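Local coordinates for Slr0280 protein (PDB 5H3K) that is of unknown function but carries a phosphodiester glycosidase (NAGPA-type) region, and so possibly cleaves sugar phosphodiester bonds, at residues A[121-126]-A[273-278]; A[56-61]-A[144-149]. All coordinates share one frame; numbering follows the deposited sequence.

Contact 1: A[121-126]-A[273-278]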
# COMPACT_ATOMS: atom_id res chain seq x y z
N PRO A 121 -12.83 3.76 7.74
CA PRO A 121 -12.00 2.59 7.43
C PRO A 121 -11.15 2.09 8.59
O PRO A 121 -10.20 1.35 8.34
CB PRO A 121 -11.06 3.13 6.36
CG PRO A 121 -10.80 4.55 6.81
CD PRO A 121 -12.13 5.02 7.41
N ASN A 122 -11.46 2.46 9.82
CA ASN A 122 -10.55 2.20 10.93
C ASN A 122 -11.13 1.35 12.05
O ASN A 122 -12.34 1.33 12.28
CB ASN A 122 -10.07 3.52 11.54
CG ASN A 122 -9.40 4.42 10.52
OD1 ASN A 122 -8.48 4.00 9.82
ND2 ASN A 122 -9.88 5.65 10.42
N ARG A 123 -10.23 0.69 12.78
CA ARG A 123 -10.59 -0.09 13.97
C ARG A 123 -10.17 0.72 15.20
O ARG A 123 -8.98 0.85 15.50
CB ARG A 123 -9.84 -1.42 13.95
CG ARG A 123 -10.08 -2.31 15.17
CD ARG A 123 -9.19 -3.54 15.09
NE ARG A 123 -9.47 -4.54 16.13
CZ ARG A 123 -8.56 -5.00 16.99
NH1 ARG A 123 -7.31 -4.56 16.95
NH2 ARG A 123 -8.90 -5.92 17.88
N TYR A 124 -11.15 1.27 15.92
CA TYR A 124 -10.86 2.17 17.04
C TYR A 124 -10.74 1.43 18.37
O TYR A 124 -11.60 0.62 18.72
CB TYR A 124 -11.94 3.25 17.14
CG TYR A 124 -11.96 4.17 15.93
CD1 TYR A 124 -11.22 5.34 15.91
CD2 TYR A 124 -12.70 3.84 14.80
CE1 TYR A 124 -11.22 6.17 14.80
CE2 TYR A 124 -12.71 4.66 13.69
CZ TYR A 124 -11.98 5.82 13.70
OH TYR A 124 -11.99 6.64 12.58
N LEU A 125 -9.66 1.70 19.10
CA LEU A 125 -9.47 1.12 20.44
C LEU A 125 -9.90 2.13 21.50
O LEU A 125 -9.47 3.28 21.49
CB LEU A 125 -8.00 0.72 20.67
CG LEU A 125 -7.32 -0.27 19.72
CD1 LEU A 125 -5.90 -0.62 20.18
CD2 LEU A 125 -8.13 -1.56 19.52
N ASP A 126 -10.77 1.70 22.42
CA ASP A 126 -11.26 2.58 23.49
C ASP A 126 -10.15 2.73 24.53
O ASP A 126 -9.90 1.81 25.32
CB ASP A 126 -12.53 1.98 24.10
CG ASP A 126 -13.18 2.88 25.15
OD1 ASP A 126 -12.46 3.65 25.83
OD2 ASP A 126 -14.42 2.82 25.31
N ILE A 273 -3.32 -10.55 14.57
CA ILE A 273 -4.43 -9.72 15.02
C ILE A 273 -5.67 -10.00 14.17
O ILE A 273 -5.66 -9.79 12.95
CB ILE A 273 -4.12 -8.20 14.94
CG1 ILE A 273 -2.92 -7.82 15.82
CG2 ILE A 273 -5.34 -7.40 15.36
CD1 ILE A 273 -3.14 -7.97 17.34
N ASN A 274 -6.72 -10.50 14.82
CA ASN A 274 -8.02 -10.56 14.17
C ASN A 274 -8.62 -9.16 14.21
O ASN A 274 -9.02 -8.66 15.26
CB ASN A 274 -8.91 -11.61 14.85
CG ASN A 274 -8.28 -12.99 14.86
OD1 ASN A 274 -7.83 -13.49 13.83
ND2 ASN A 274 -8.23 -13.61 16.03
N TRP A 275 -8.64 -8.52 13.04
CA TRP A 275 -8.81 -7.07 12.96
C TRP A 275 -10.27 -6.69 12.82
O TRP A 275 -10.80 -5.91 13.62
CB TRP A 275 -7.98 -6.53 11.79
CG TRP A 275 -7.77 -5.05 11.78
CD1 TRP A 275 -7.00 -4.33 12.65
CD2 TRP A 275 -8.28 -4.12 10.82
NE1 TRP A 275 -7.03 -3.00 12.30
CE2 TRP A 275 -7.81 -2.84 11.19
CE3 TRP A 275 -9.12 -4.24 9.70
CZ2 TRP A 275 -8.14 -1.68 10.46
CZ3 TRP A 275 -9.44 -3.10 8.98
CH2 TRP A 275 -8.95 -1.83 9.37
N THR A 276 -10.93 -7.22 11.81
CA THR A 276 -12.38 -7.12 11.76
C THR A 276 -12.88 -8.43 11.18
O THR A 276 -12.08 -9.30 10.83
CB THR A 276 -12.84 -5.89 10.95
OG1 THR A 276 -14.19 -5.54 11.34
CG2 THR A 276 -12.79 -6.18 9.45
N GLU A 277 -14.20 -8.60 11.11
CA GLU A 277 -14.71 -9.80 10.48
C GLU A 277 -14.18 -9.86 9.05
O GLU A 277 -14.35 -8.91 8.27
CB GLU A 277 -16.24 -9.82 10.48
CG GLU A 277 -16.79 -10.90 9.54
CD GLU A 277 -18.21 -11.32 9.88
OE1 GLU A 277 -18.74 -10.87 10.91
OE2 GLU A 277 -18.79 -12.11 9.10
N GLY A 278 -13.51 -10.96 8.73
CA GLY A 278 -13.01 -11.17 7.38
C GLY A 278 -11.63 -10.60 7.11
O GLY A 278 -11.14 -10.72 5.99
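Arg123 leaves strand 122-126 with CG anti to the backbone N (chi1 178°) and stays extended to NE, sliding past Trp275 in the opposite sense to the indole. CB sits over the ring face, 3.6 Å from Trp275 NE1. CG comes to 4.0 Å from Trp275 O, and CD makes a CH-pi contact, 3.7 Å from the centroid of the five-membered ring. NE passes 3.2 Å from Trp275 O, but at an angle too poor for a hydrogen bond. The guanidinium, turned 48° from the indole plane, has Asn274 O over one face and Leu125 CD2 over the other, while NH1 rests 3.8 Å from Ile273 CG2. Its polar tip is held elsewhere: NH1 by Asp82 and Gln102, NH2 by Pro99 O. Asp82 OD1 also accepts from Trp275 NE1, so one carboxylate ties guanidinium to indole. An alanine in place of Arg123 would remove the CH-pi contact and the Asp82 salt bridge, and would probably leave the indole less firmly held. Pro121 O, buried without a partner, meets the ring edge at CH2. Two sheets meet at the C-terminal end of edge strand 271-276, where Trp275 and Thr276 form a classic beta bulge against strand 279-288.

Contact 2: A[56-61]-A[144-149]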
# COMPACT_ATOMS: atom_id res chain seq x y z
N ILE A 56 -3.77 13.66 16.07
CA ILE A 56 -3.61 13.79 17.51
C ILE A 56 -2.42 14.70 17.74
O ILE A 56 -1.53 14.79 16.88
CB ILE A 56 -3.42 12.43 18.23
CG1 ILE A 56 -2.16 11.71 17.73
CG2 ILE A 56 -4.65 11.55 18.04
CD1 ILE A 56 -1.79 10.49 18.59
N SER A 57 -2.41 15.40 18.87
CA SER A 57 -1.31 16.31 19.17
C SER A 57 -0.58 15.85 20.42
O SER A 57 -1.21 15.55 21.43
CB SER A 57 -1.83 17.73 19.36
OG SER A 57 -0.75 18.59 19.65
N ILE A 58 0.74 15.76 20.34
CA ILE A 58 1.58 15.38 21.47
C ILE A 58 2.74 16.37 21.59
O ILE A 58 3.52 16.52 20.65
CB ILE A 58 2.20 13.98 21.27
CG1 ILE A 58 1.10 12.92 21.11
CG2 ILE A 58 3.10 13.63 22.43
CD1 ILE A 58 1.65 11.51 20.86
N ASP A 59 2.84 17.03 22.74
CA ASP A 59 3.88 18.05 22.95
C ASP A 59 3.88 19.09 21.81
O ASP A 59 4.93 19.47 21.32
CB ASP A 59 5.26 17.40 23.10
CG ASP A 59 6.33 18.37 23.59
OD1 ASP A 59 5.95 19.46 24.08
OD2 ASP A 59 7.53 18.04 23.49
N GLY A 60 2.70 19.51 21.38
CA GLY A 60 2.57 20.57 20.39
C GLY A 60 2.82 20.17 18.95
O GLY A 60 2.85 21.03 18.06
N LYS A 61 3.01 18.88 18.70
CA LYS A 61 3.21 18.40 17.33
C LYS A 61 2.07 17.47 16.94
O LYS A 61 1.60 16.67 17.75
CB LYS A 61 4.56 17.69 17.20
CG LYS A 61 5.75 18.56 17.56
CD LYS A 61 5.67 19.95 16.91
CE LYS A 61 6.34 20.01 15.53
NZ LYS A 61 6.54 21.42 15.06
N LEU A 144 -7.19 15.67 18.35
CA LEU A 144 -7.34 15.24 19.73
C LEU A 144 -6.06 15.55 20.49
O LEU A 144 -4.98 15.08 20.10
CB LEU A 144 -7.64 13.74 19.81
CG LEU A 144 -7.73 13.07 21.19
CD1 LEU A 144 -8.95 13.56 21.97
CD2 LEU A 144 -7.80 11.56 21.03
N VAL A 145 -6.15 16.33 21.56
CA VAL A 145 -4.95 16.68 22.31
C VAL A 145 -4.64 15.63 23.36
O VAL A 145 -5.42 15.41 24.28
CB VAL A 145 -5.09 18.07 22.97
CG1 VAL A 145 -3.80 18.45 23.70
CG2 VAL A 145 -5.44 19.12 21.93
N MET A 146 -3.49 14.97 23.21
CA MET A 146 -3.11 13.91 24.14
C MET A 146 -2.68 14.51 25.48
O MET A 146 -2.12 15.62 25.53
CB MET A 146 -2.00 13.04 23.55
CG MET A 146 -2.37 12.39 22.21
SD MET A 146 -3.87 11.38 22.31
CE MET A 146 -3.34 10.15 23.50
N PRO A 147 -2.94 13.79 26.57
CA PRO A 147 -2.70 14.38 27.89
C PRO A 147 -1.21 14.41 28.22
O PRO A 147 -0.44 13.61 27.68
CB PRO A 147 -3.43 13.44 28.84
CG PRO A 147 -3.39 12.10 28.14
CD PRO A 147 -3.44 12.40 26.66
N ASN A 148 -0.83 15.33 29.10
CA ASN A 148 0.53 15.39 29.62
C ASN A 148 0.75 14.28 30.66
O ASN A 148 0.06 14.23 31.68
CB ASN A 148 0.75 16.77 30.25
CG ASN A 148 2.22 17.08 30.49
OD1 ASN A 148 3.11 16.31 30.11
ND2 ASN A 148 2.48 18.22 31.12
N THR A 149 1.67 13.36 30.41
CA THR A 149 1.94 12.33 31.40
C THR A 149 3.00 12.74 32.43
O THR A 149 3.25 12.00 33.38
CB THR A 149 2.36 11.01 30.74
OG1 THR A 149 3.68 11.15 30.21
CG2 THR A 149 1.37 10.62 29.63
O HOH W 1 -0.19 17.19 24.34
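Ile56 places CG1 in the crowded position between its backbone N and carbonyl carbon (chi1 61°), whereas Ile58 and Met146 each hold their gamma carbon, CG1 and CG respectively, beside the backbone N and anti to the carbonyl carbon. Met146 then bends at both chi2 and chi3, so that CB and CG do the touching while SD and CE lie farther off. As a result Ile58 and Met146 lie side by side, pointing the same way, with Ile58 CG1 3.7 Å from Met146 CG. Ile56 instead crosses its partners obliquely: its CB is 4.1 Å from Met146 CG, and its CG2 is 4.1 Å from Leu144 CB. Leu89 of helix 82-89 packs against Ile56, Ile58 and Met146.

The backbones supply the polar half of the contact. Ser57 N donates to Leu144 O at 2.9 Å with an N-H...O angle of 157°, coming from above the carbonyl plane. Met146 N donates in turn to Ser57 O at 3.0 Å (160°), nearly along the C=O axis. Leu144 O is approached a second time by Ile56 CA, at 3.2 Å, in a CA-H...O contact. A water donates to Met146 O at 2.8 Å and weakly to Ser57 O, and weakly accepts from Asp59 N, so it bridges the two segments just where they part. Ser57 and Val145 turn their side chains to the opposite face of the sheet from Ile56 and Leu144.

Both backbone bonds between the two segments run through Ser57, which straddles Val145 in the manner of parallel pairing; Gln55 continues the pairing with Leu144. Strand 55-58 then reverses through a type I' turn from Ile58 to Lys61 into strand 61-72, so that a parallel pair and a tight beta-hairpin share one strand of a mixed sheet.

In the fold
Both contacts involve the same mixed sheet, their centres about 24 Å apart and their nearest atoms about 8 Å apart without touching. Strand 122-126 pairs with 75-81, that with 61-72, and that with 55-58, which leads to 143-145. Helix 82-89 gives a second connection, with Asp82 serving contact 1 and Leu89 contact 2. The segments of the two contacts alternate along the chain: 56-61, 121-126, 144-149, 273-278. Contact 2 is internal to the sheet, whereas contact 1 joins it to the antiparallel sheet that begins at strand 271-276 and includes strands from the phosphodiester glycosidase region. Neither contact is tied to a known active site.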